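Local coordinates for uncharacterized protein (Acinetobacter baumannii, PDB 4PAR) that probably cuts DNA that carries 5-hydroxymethylcytosine, joining a Vsr-like endonuclease domain to an SRA-like domain that probably reads the modified base, at residues 83-88 against 97-102; 47-52 against 108-113; 265-270 against 291-296. The protein carries 3 engineered substitutions. All blocks are in the same frame, centred on the assembly; numbering follows the deposited sequence.

In the fold
Contacts 1 and 2 both lie in the PvuRts1I-like N-terminal region, their centres about 13 Å apart. Contact 3 belongs to the SRA-like region, its centre about 35 Å and 25 Å from theirs. Contact 2 is near the middle of the chain; contacts 1 and 3 lie further out. All three are partly buried. Contacts 1 and 3 each pair the strands of an antiparallel hairpin, the first with two tyrosines on one face, the third with a salt bridge. Contact 2 instead adds a short parallel edge strand, with a mixed seam of backbone bonds and aliphatic contacts. Contacts 1 and 2 have their nearest atoms about 5 and 6 Å from the bound DNA, against about 14 Å for contact 3.

Contact 1: 83-88 against 97-102; sequences SKMEYS and YSISQT
Glu86 O accepts a bond from Ser98 N at 2.9 Å and a weak one from Ser98 OG. The CA of Tyr97 adds a CH...O contact to the same oxygen. In return, Glu86 N donates to Ser98 O, also at 2.9 Å, so they form a hydrogen-bonded antiparallel pair. On their face, Glu86 CG sits 3.4 Å from Ser98 OG. Lys56 grips both side chains, by a salt bridge to Glu86 OE2 and a hydrogen bond to Ser98 OG.

The tyrosines lie on the other face. Tyr87 CG is anti to the backbone N (chi1 -167°), beside the carbonyl carbon. From there Tyr87 CD1 comes over one face of the Tyr97 ring, toward the rim, 3.4 Å from Tyr97 CE2; the planes are 48° apart. Met85 CE touches Tyr97 CB at 3.6 Å, and Met85 CG meets Ile99 CD1 at 3.7 Å. Met85 and Ile99 also pack on Leu59, and the Ile99 backbone bonds to Ile57, setting the hairpin against the nuclease sheet. One face thus carries Glu86, its charge probably offset by Lys56; the other carries the tyrosines, with Tyr97 OH held by the backbone N of Gly76 and Glu75.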
loop_
_atom_site.group_PDB
_atom_site.type_symbol
_atom_site.label_atom_id
_atom_site.label_comp_id
_atom_site.label_asym_id
_atom_site.label_seq_id
_atom_site.Cartn_x
_atom_site.Cartn_y
_atom_site.Cartn_z
ATOM N N SER F 83 6.503 -17.630 6.454
ATOM C CA SER F 83 5.068 -17.673 6.501
ATOM C C SER F 83 4.583 -17.478 7.910
ATOM O O SER F 83 5.252 -17.820 8.860
ATOM C CB SER F 83 4.568 -19.007 5.979
ATOM O OG SER F 83 4.721 -19.994 6.963
ATOM N N LYS F 84 3.393 -16.924 8.018
ATOM C CA LYS F 84 2.726 -16.691 9.291
ATOM C C LYS F 84 2.072 -17.977 9.777
ATOM O O LYS F 84 1.516 -18.030 10.875
ATOM C CB LYS F 84 1.686 -15.576 9.145
ATOM C CG LYS F 84 2.219 -14.327 8.446
ATOM C CD LYS F 84 1.102 -13.360 8.079
ATOM C CE LYS F 84 1.634 -12.153 7.317
ATOM N NZ LYS F 84 0.550 -11.177 7.005
ATOM N N MET F 85 2.154 -19.020 8.956
ATOM C CA MET F 85 1.487 -20.276 9.261
ATOM C C MET F 85 2.202 -21.065 10.347
ATOM O O MET F 85 3.300 -20.706 10.779
ATOM C CB MET F 85 1.374 -21.131 7.997
ATOM C CG MET F 85 0.618 -20.452 6.861
ATOM S SD MET F 85 0.930 -21.191 5.246
ATOM C CE MET F 85 0.034 -22.729 5.375
ATOM N N GLU F 86 1.568 -22.154 10.768
ATOM C CA GLU F 86 2.126 -23.064 11.756
ATOM C C GLU F 86 1.525 -24.456 11.575
ATOM O O GLU F 86 0.354 -24.604 11.204
ATOM C CB GLU F 86 1.894 -22.543 13.180
ATOM C CG GLU F 86 0.439 -22.334 13.563
ATOM C CD GLU F 86 0.281 -21.734 14.953
ATOM O OE1 GLU F 86 1.210 -21.035 15.414
ATOM O OE2 GLU F 86 -0.768 -21.964 15.591
ATOM N N TYR F 87 2.336 -25.471 11.858
ATOM C CA TYR F 87 1.995 -26.859 11.567
ATOM C C TYR F 87 1.520 -27.557 12.827
ATOM O O TYR F 87 2.299 -27.761 13.758
ATOM C CB TYR F 87 3.208 -27.585 10.975
ATOM C CG TYR F 87 2.911 -28.926 10.342
ATOM C CD1 TYR F 87 2.006 -29.034 9.296
ATOM C CD2 TYR F 87 3.562 -30.080 10.766
ATOM C CE1 TYR F 87 1.739 -30.254 8.703
ATOM C CE2 TYR F 87 3.302 -31.305 10.179
ATOM C CZ TYR F 87 2.391 -31.383 9.144
ATOM O OH TYR F 87 2.120 -32.591 8.543
ATOM N N SER F 88 0.242 -27.918 12.852
ATOM C CA SER F 88 -0.367 -28.515 14.036
ATOM C C SER F 88 -1.318 -29.649 13.673
ATOM O O SER F 88 -1.723 -29.791 12.519
ATOM C CB SER F 88 -1.112 -27.453 14.844
ATOM O OG SER F 88 -1.762 -28.031 15.961
ATOM N N TYR F 97 -2.494 -27.173 8.626
ATOM C CA TYR F 97 -1.809 -25.886 8.667
ATOM C C TYR F 97 -2.743 -24.789 9.121
ATOM O O TYR F 97 -3.840 -24.648 8.587
ATOM C CB TYR F 97 -1.236 -25.523 7.297
ATOM C CG TYR F 97 -0.235 -26.506 6.743
ATOM C CD1 TYR F 97 -0.656 -27.630 6.048
ATOM C CD2 TYR F 97 1.132 -26.302 6.898
ATOM C CE1 TYR F 97 0.247 -28.529 5.529
ATOM C CE2 TYR F 97 2.046 -27.198 6.382
ATOM C CZ TYR F 97 1.596 -28.313 5.698
ATOM O OH TYR F 97 2.484 -29.220 5.174
ATOM N N SER F 98 -2.299 -24.002 10.093
ATOM C CA SER F 98 -3.139 -22.956 10.658
ATOM C C SER F 98 -2.387 -21.636 10.757
ATOM O O SER F 98 -1.223 -21.550 10.385
ATOM C CB SER F 98 -3.651 -23.381 12.031
ATOM O OG SER F 98 -2.577 -23.777 12.864
ATOM N N ILE F 99 -3.060 -20.605 11.254
ATOM C CA ILE F 99 -2.454 -19.290 11.392
ATOM C C ILE F 99 -2.379 -18.918 12.863
ATOM O O ILE F 99 -3.275 -19.260 13.634
ATOM C CB ILE F 99 -3.260 -18.220 10.638
ATOM C CG1 ILE F 99 -3.653 -18.729 9.253
ATOM C CG2 ILE F 99 -2.478 -16.922 10.537
ATOM C CD1 ILE F 99 -2.470 -19.107 8.388
ATOM N N SER F 100 -1.316 -18.224 13.257
ATOM C CA SER F 100 -1.199 -17.743 14.632
ATOM C C SER F 100 -2.366 -16.823 14.981
ATOM O O SER F 100 -2.771 -15.992 14.166
ATOM C CB SER F 100 0.134 -17.021 14.841
ATOM O OG SER F 100 0.524 -16.315 13.674
ATOM N N GLN F 101 -2.905 -16.984 16.189
ATOM C CA GLN F 101 -4.069 -16.217 16.641
ATOM C C GLN F 101 -3.856 -14.712 16.537
ATOM O O GLN F 101 -4.811 -13.955 16.366
ATOM C CB GLN F 101 -4.430 -16.582 18.084
ATOM C CG GLN F 101 -5.160 -17.911 18.245
ATOM C CD GLN F 101 -4.238 -19.119 18.158
ATOM O OE1 GLN F 101 -3.247 -19.115 17.426
ATOM N NE2 GLN F 101 -4.563 -20.161 18.914
ATOM N N THR F 102 -2.600 -14.287 16.646
ATOM C CA THR F 102 -2.245 -12.885 16.467
ATOM C C THR F 102 -2.514 -12.436 15.030
ATOM O O THR F 102 -2.994 -11.325 14.796
ATOM C CB THR F 102 -0.766 -12.625 16.826
ATOM O OG1 THR F 102 0.067 -13.605 16.188
ATOM C CG2 THR F 102 -0.562 -12.702 18.333
#

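Contact 2: 47-52 against 108-113; sequences QQFVRL and REEDII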
loop_
_atom_site.group_PDB
_atom_site.type_symbol
_atom_site.label_atom_id
_atom_site.label_comp_id
_atom_site.label_asym_id
_atom_site.label_seq_id
_atom_site.Cartn_x
_atom_site.Cartn_y
_atom_site.Cartn_z
ATOM N N GLN F 47 -6.277 -21.447 -1.683
ATOM C CA GLN F 47 -5.992 -20.758 -0.432
ATOM C C GLN F 47 -7.279 -20.318 0.249
ATOM O O GLN F 47 -7.407 -19.179 0.698
ATOM C CB GLN F 47 -5.071 -19.567 -0.674
ATOM C CG GLN F 47 -3.772 -19.960 -1.321
ATOM C CD GLN F 47 -2.807 -18.813 -1.415
ATOM O OE1 GLN F 47 -3.087 -17.713 -0.939
ATOM N NE2 GLN F 47 -1.654 -19.060 -2.031
ATOM N N GLN F 48 -8.231 -21.240 0.320
ATOM C CA GLN F 48 -9.512 -20.959 0.945
ATOM C C GLN F 48 -9.356 -20.957 2.448
ATOM O O GLN F 48 -8.907 -21.951 3.024
ATOM C CB GLN F 48 -10.563 -21.987 0.526
ATOM C CG GLN F 48 -11.875 -21.863 1.268
ATOM C CD GLN F 48 -12.586 -20.558 0.990
ATOM O OE1 GLN F 48 -12.876 -20.227 -0.158
ATOM N NE2 GLN F 48 -12.869 -19.805 2.045
ATOM N N PHE F 49 -9.712 -19.836 3.075
ATOM C CA PHE F 49 -9.711 -19.735 4.535
ATOM C C PHE F 49 -10.824 -20.577 5.151
ATOM O O PHE F 49 -11.969 -20.512 4.709
ATOM C CB PHE F 49 -9.872 -18.285 4.980
ATOM C CG PHE F 49 -8.660 -17.436 4.753
ATOM C CD1 PHE F 49 -7.593 -17.483 5.634
ATOM C CD2 PHE F 49 -8.595 -16.572 3.672
ATOM C CE1 PHE F 49 -6.478 -16.695 5.436
ATOM C CE2 PHE F 49 -7.484 -15.779 3.467
ATOM C CZ PHE F 49 -6.424 -15.841 4.351
ATOM N N VAL F 50 -10.487 -21.366 6.169
ATOM C CA VAL F 50 -11.487 -22.168 6.876
ATOM C C VAL F 50 -11.392 -21.991 8.386
ATOM O O VAL F 50 -10.368 -21.554 8.902
ATOM C CB VAL F 50 -11.350 -23.652 6.547
ATOM C CG1 VAL F 50 -11.473 -23.861 5.051
ATOM C CG2 VAL F 50 -10.022 -24.176 7.052
ATOM N N ARG F 51 -12.465 -22.322 9.094
ATOM C CA ARG F 51 -12.475 -22.163 10.545
ATOM C C ARG F 51 -12.538 -23.506 11.243
ATOM O O ARG F 51 -13.518 -24.240 11.112
ATOM C CB ARG F 51 -13.648 -21.295 10.982
ATOM C CG ARG F 51 -13.628 -20.962 12.448
ATOM C CD ARG F 51 -14.685 -19.933 12.776
ATOM N NE ARG F 51 -14.474 -18.676 12.066
ATOM C CZ ARG F 51 -13.638 -17.726 12.472
ATOM N NH1 ARG F 51 -12.925 -17.897 13.577
ATOM N NH2 ARG F 51 -13.514 -16.607 11.772
ATOM N N LEU F 52 -11.479 -23.821 11.981
ATOM C CA LEU F 52 -11.378 -25.093 12.680
ATOM C C LEU F 52 -12.285 -25.136 13.896
ATOM O O LEU F 52 -13.003 -24.180 14.197
ATOM C CB LEU F 52 -9.944 -25.356 13.131
ATOM C CG LEU F 52 -8.791 -25.260 12.144
ATOM C CD1 LEU F 52 -7.506 -25.587 12.878
ATOM C CD2 LEU F 52 -9.006 -26.208 10.984
ATOM N N ARG F 108 -9.715 -11.327 10.211
ATOM C CA ARG F 108 -11.153 -11.464 10.471
ATOM C C ARG F 108 -12.043 -11.116 9.275
ATOM O O ARG F 108 -13.043 -11.791 9.017
ATOM C CB ARG F 108 -11.569 -10.576 11.646
ATOM C CG ARG F 108 -10.803 -10.798 12.926
ATOM C CD ARG F 108 -11.374 -9.939 14.041
ATOM N NE ARG F 108 -11.465 -8.534 13.658
ATOM C CZ ARG F 108 -10.572 -7.609 13.991
ATOM N NH1 ARG F 108 -9.517 -7.942 14.722
ATOM N NH2 ARG F 108 -10.735 -6.351 13.600
ATOM N N GLU F 109 -11.678 -10.060 8.552
ATOM C CA GLU F 109 -12.492 -9.562 7.445
ATOM C C GLU F 109 -12.592 -10.559 6.288
ATOM O O GLU F 109 -13.489 -10.461 5.452
ATOM C CB GLU F 109 -11.928 -8.233 6.933
ATOM C CG GLU F 109 -11.812 -7.143 7.994
ATOM C CD GLU F 109 -11.394 -5.797 7.419
ATOM O OE1 GLU F 109 -11.036 -5.738 6.223
ATOM O OE2 GLU F 109 -11.427 -4.792 8.162
ATOM N N GLU F 110 -11.677 -11.523 6.257
ATOM C CA GLU F 110 -11.590 -12.485 5.161
ATOM C C GLU F 110 -12.791 -13.411 5.123
ATOM O O GLU F 110 -13.540 -13.504 6.093
ATOM C CB GLU F 110 -10.305 -13.311 5.259
ATOM C CG GLU F 110 -9.023 -12.507 5.098
ATOM C CD GLU F 110 -8.897 -11.863 3.728
ATOM O OE1 GLU F 110 -9.574 -12.326 2.781
ATOM O OE2 GLU F 110 -8.118 -10.891 3.602
ATOM N N ASP F 111 -12.973 -14.099 4.001
ATOM C CA ASP F 111 -14.134 -14.957 3.838
ATOM C C ASP F 111 -13.788 -16.321 4.386
ATOM O O ASP F 111 -13.095 -17.117 3.750
ATOM C CB ASP F 111 -14.529 -15.065 2.360
ATOM C CG ASP F 111 -15.674 -16.035 2.127
ATOM O OD1 ASP F 111 -16.662 -15.989 2.891
ATOM O OD2 ASP F 111 -15.587 -16.845 1.182
ATOM N N ILE F 112 -14.351 -16.609 5.550
ATOM C CA ILE F 112 -13.977 -17.779 6.312
ATOM C C ILE F 112 -15.189 -18.670 6.427
ATOM O O ILE F 112 -16.238 -18.244 6.904
ATOM C CB ILE F 112 -13.448 -17.388 7.695
ATOM C CG1 ILE F 112 -12.363 -16.319 7.545
ATOM C CG2 ILE F 112 -12.933 -18.612 8.430
ATOM C CD1 ILE F 112 -11.725 -15.874 8.834
ATOM N N ILE F 113 -15.058 -19.905 5.974
ATOM C CA ILE F 113 -16.215 -20.773 5.907
ATOM C C ILE F 113 -16.126 -21.933 6.886
ATOM O O ILE F 113 -15.122 -22.114 7.578
ATOM C CB ILE F 113 -16.399 -21.333 4.494
ATOM C CG1 ILE F 113 -15.248 -22.274 4.142
ATOM C CG2 ILE F 113 -16.498 -20.200 3.485
ATOM C CD1 ILE F 113 -15.472 -23.030 2.866
#
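Arg51 crosses Ile112 obliquely, touching it with CB and again near its tip. Its CB lies 3.8 Å from Ile112 CG2. Its CG is anti to the backbone N (chi1 -173°), and the chain bends at chi3. NE then stays near the same methyl, at 3.9 Å from Ile112 CG2, and NH2 reaches Ile112 CD1 at 3.5 Å. The guanidinium meets that methyl obliquely.

The backbone beneath is a short parallel pairing of Val50 with Ile113. Arg51 N gives a bond to Ile113 O at 3.1 Å, while Ile113 N gives a weak one to Phe49 O. That same Phe49 O takes a bond from Gln48 NE2 at 2.9 Å, straight at 173°, so it has one sound donor and one weak one.

Phe49 turns its ring toward Glu110, whose CB lies over one face, 4.0 Å from Phe49 CD2. Phe49 CB also touches Ile112 CG1 at 4.1 Å. The carboxylates of Glu110 and Asp111 form salt bridges with Lys276 and Arg286 respectively, in the SRA-like region. The seam mixes two backbone bonds with aliphatic contacts of Ile112 and Ile113, some to polar groups of Gln48 and Arg51, while the acidic ends probably help tie this loop to the other domain.

Contact 3: 265-270 against 291-296; sequences GPQKRI and YEFQKA
Lys268 NZ and Glu292 OE1 form a salt bridge at 2.8 Å. The amine approaches from above the carboxylate plane, 58° out of it. Lys268 CE follows NZ toward the same oxygen and lies 3.5 Å from Glu292 OE1. Lys268 is extended as far as CE and then bends at chi4 (-61°), which brings NZ round to the carboxylate. Glu292 CG is anti to the backbone N, and its chain stays extended beyond CG.

The backbones beneath set this pairing. Lys268 and Glu292 are a non-hydrogen-bonded antiparallel pair with both side chains on one face. Next to it, Arg269 and Tyr291 are a hydrogen-bonded pair. Arg269 N gives to Tyr291 O and Tyr291 N gives to Arg269 O, each at 2.9 Å. Beyond the salt bridge, Phe293 N bonds to Gln267 O at 3.2 Å. Glu292 CG also packs against Gln267 O, at 3.7 Å. Within its own segment, Phe293 has the backbone N of Lys295 over the centre of one ring face.

The next shell covers the opposite side of the sheet. Arg269 and Tyr291 share that face, but their ends lead away from the contact. Arg269 makes a salt bridge to Glu247 and a cation-pi contact with Trp224. Trp262 of helix 252-264 packs on both Arg269 and Phe293. The outer neighbours of the two strands are strands 221-224 and 302-312, which bond to them through the backbone.

Gly265 follows helix 252-264, with positive phi, and a cis peptide precedes Pro266 as the chain enters strand 268-276. That strand and 283-295 form an antiparallel hairpin in the mixed sheet of the SRA-like domain, with a helix against one face.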
loop_
_atom_site.group_PDB
_atom_site.type_symbol
_atom_site.label_atom_id
_atom_site.label_comp_id
_atom_site.label_asym_id
_atom_site.label_seq_id
_atom_site.Cartn_x
_atom_site.Cartn_y
_atom_site.Cartn_z
ATOM N N GLY F 265 -39.191 -8.502 18.428
ATOM C CA GLY F 265 -39.089 -8.992 17.065
ATOM C C GLY F 265 -38.277 -8.071 16.172
ATOM O O GLY F 265 -37.857 -7.001 16.611
ATOM N N PRO F 266 -38.058 -8.471 14.909
ATOM C CA PRO F 266 -38.481 -9.735 14.292
ATOM C C PRO F 266 -37.667 -10.935 14.769
ATOM O O PRO F 266 -36.452 -10.834 14.938
ATOM C CB PRO F 266 -38.248 -9.487 12.801
ATOM C CG PRO F 266 -37.135 -8.502 12.769
ATOM C CD PRO F 266 -37.372 -7.596 13.943
ATOM N N GLN F 267 -38.341 -12.065 14.956
ATOM C CA GLN F 267 -37.738 -13.233 15.588
ATOM C C GLN F 267 -36.878 -14.075 14.652
ATOM O O GLN F 267 -36.197 -15.003 15.096
ATOM C CB GLN F 267 -38.833 -14.105 16.203
ATOM C CG GLN F 267 -39.467 -13.478 17.426
ATOM C CD GLN F 267 -38.428 -13.057 18.445
ATOM O OE1 GLN F 267 -38.240 -11.870 18.700
ATOM N NE2 GLN F 267 -37.759 -14.033 19.047
ATOM N N LYS F 268 -36.903 -13.754 13.365
ATOM C CA LYS F 268 -36.084 -14.471 12.391
ATOM C C LYS F 268 -35.222 -13.514 11.583
ATOM O O LYS F 268 -35.634 -12.394 11.284
ATOM C CB LYS F 268 -36.961 -15.294 11.449
ATOM C CG LYS F 268 -37.625 -16.496 12.088
ATOM C CD LYS F 268 -38.621 -17.130 11.134
ATOM C CE LYS F 268 -39.215 -18.399 11.719
ATOM N NZ LYS F 268 -38.160 -19.417 11.981
ATOM N N ARG F 269 -34.018 -13.954 11.237
ATOM C CA ARG F 269 -33.163 -13.170 10.356
ATOM C C ARG F 269 -32.480 -14.056 9.323
ATOM O O ARG F 269 -31.836 -15.042 9.671
ATOM C CB ARG F 269 -32.111 -12.399 11.157
ATOM C CG ARG F 269 -32.650 -11.205 11.926
ATOM C CD ARG F 269 -31.526 -10.434 12.605
ATOM N NE ARG F 269 -32.028 -9.334 13.425
ATOM C CZ ARG F 269 -31.257 -8.535 14.155
ATOM N NH1 ARG F 269 -29.943 -8.711 14.172
ATOM N NH2 ARG F 269 -31.800 -7.559 14.870
ATOM N N ILE F 270 -32.641 -13.708 8.050
ATOM C CA ILE F 270 -31.869 -14.335 6.984
ATOM C C ILE F 270 -30.543 -13.585 6.852
ATOM O O ILE F 270 -30.517 -12.358 6.697
ATOM C CB ILE F 270 -32.647 -14.347 5.648
ATOM C CG1 ILE F 270 -31.689 -14.378 4.453
ATOM C CG2 ILE F 270 -33.576 -13.150 5.567
ATOM C CD1 ILE F 270 -31.552 -13.046 3.729
ATOM N N TYR F 291 -31.615 -17.859 10.305
ATOM C CA TYR F 291 -31.328 -17.972 11.733
ATOM C C TYR F 291 -32.492 -17.498 12.610
ATOM O O TYR F 291 -33.252 -16.600 12.232
ATOM C CB TYR F 291 -30.066 -17.167 12.082
ATOM C CG TYR F 291 -28.760 -17.785 11.627
ATOM C CD1 TYR F 291 -28.468 -17.929 10.277
ATOM C CD2 TYR F 291 -27.808 -18.203 12.550
ATOM C CE1 TYR F 291 -27.274 -18.487 9.856
ATOM C CE2 TYR F 291 -26.612 -18.764 12.142
ATOM C CZ TYR F 291 -26.349 -18.904 10.791
ATOM O OH TYR F 291 -25.160 -19.459 10.369
ATOM N N GLU F 292 -32.606 -18.100 13.793
ATOM C CA GLU F 292 -33.686 -17.785 14.723
ATOM C C GLU F 292 -33.145 -17.378 16.098
ATOM O O GLU F 292 -32.181 -17.963 16.599
ATOM C CB GLU F 292 -34.630 -18.982 14.853
ATOM C CG GLU F 292 -35.983 -18.663 15.461
ATOM C CD GLU F 292 -36.963 -19.811 15.312
ATOM O OE1 GLU F 292 -38.054 -19.594 14.746
ATOM O OE2 GLU F 292 -36.637 -20.933 15.756
ATOM N N PHE F 293 -33.793 -16.385 16.702
ATOM C CA PHE F 293 -33.355 -15.777 17.962
ATOM C C PHE F 293 -33.696 -16.667 19.164
ATOM O O PHE F 293 -34.866 -16.993 19.377
ATOM C CB PHE F 293 -34.015 -14.392 18.088
ATOM C CG PHE F 293 -34.029 -13.824 19.485
ATOM C CD1 PHE F 293 -33.087 -12.890 19.875
ATOM C CD2 PHE F 293 -35.021 -14.181 20.387
ATOM C CE1 PHE F 293 -33.110 -12.361 21.148
ATOM C CE2 PHE F 293 -35.048 -13.659 21.661
ATOM C CZ PHE F 293 -34.096 -12.746 22.043
ATOM N N GLN F 294 -32.682 -17.112 19.913
ATOM C CA GLN F 294 -32.958 -17.914 21.112
ATOM C C GLN F 294 -32.893 -17.191 22.472
ATOM O O GLN F 294 -33.422 -17.702 23.452
ATOM C CB GLN F 294 -31.982 -19.109 21.154
ATOM C CG GLN F 294 -31.990 -19.952 19.893
ATOM C CD GLN F 294 -32.455 -21.368 20.138
ATOM O OE1 GLN F 294 -32.029 -22.018 21.093
ATOM N NE2 GLN F 294 -33.345 -21.853 19.279
ATOM N N LYS F 295 -32.233 -16.030 22.538
ATOM C CA LYS F 295 -31.878 -15.470 23.855
ATOM C C LYS F 295 -31.577 -13.965 23.953
ATOM O O LYS F 295 -31.009 -13.396 23.036
ATOM C CB LYS F 295 -30.673 -16.256 24.378
ATOM C CG LYS F 295 -30.144 -15.795 25.713
ATOM C CD LYS F 295 -29.168 -16.821 26.314
ATOM C CE LYS F 295 -29.358 -18.239 25.744
ATOM N NZ LYS F 295 -28.958 -19.304 26.711
ATOM N N ALA F 296 -31.903 -13.353 25.095
ATOM C CA ALA F 296 -31.368 -12.034 25.455
ATOM C C ALA F 296 -30.417 -12.148 26.663
ATOM O O ALA F 296 -30.556 -13.068 27.476
ATOM C CB ALA F 296 -32.488 -11.064 25.762
#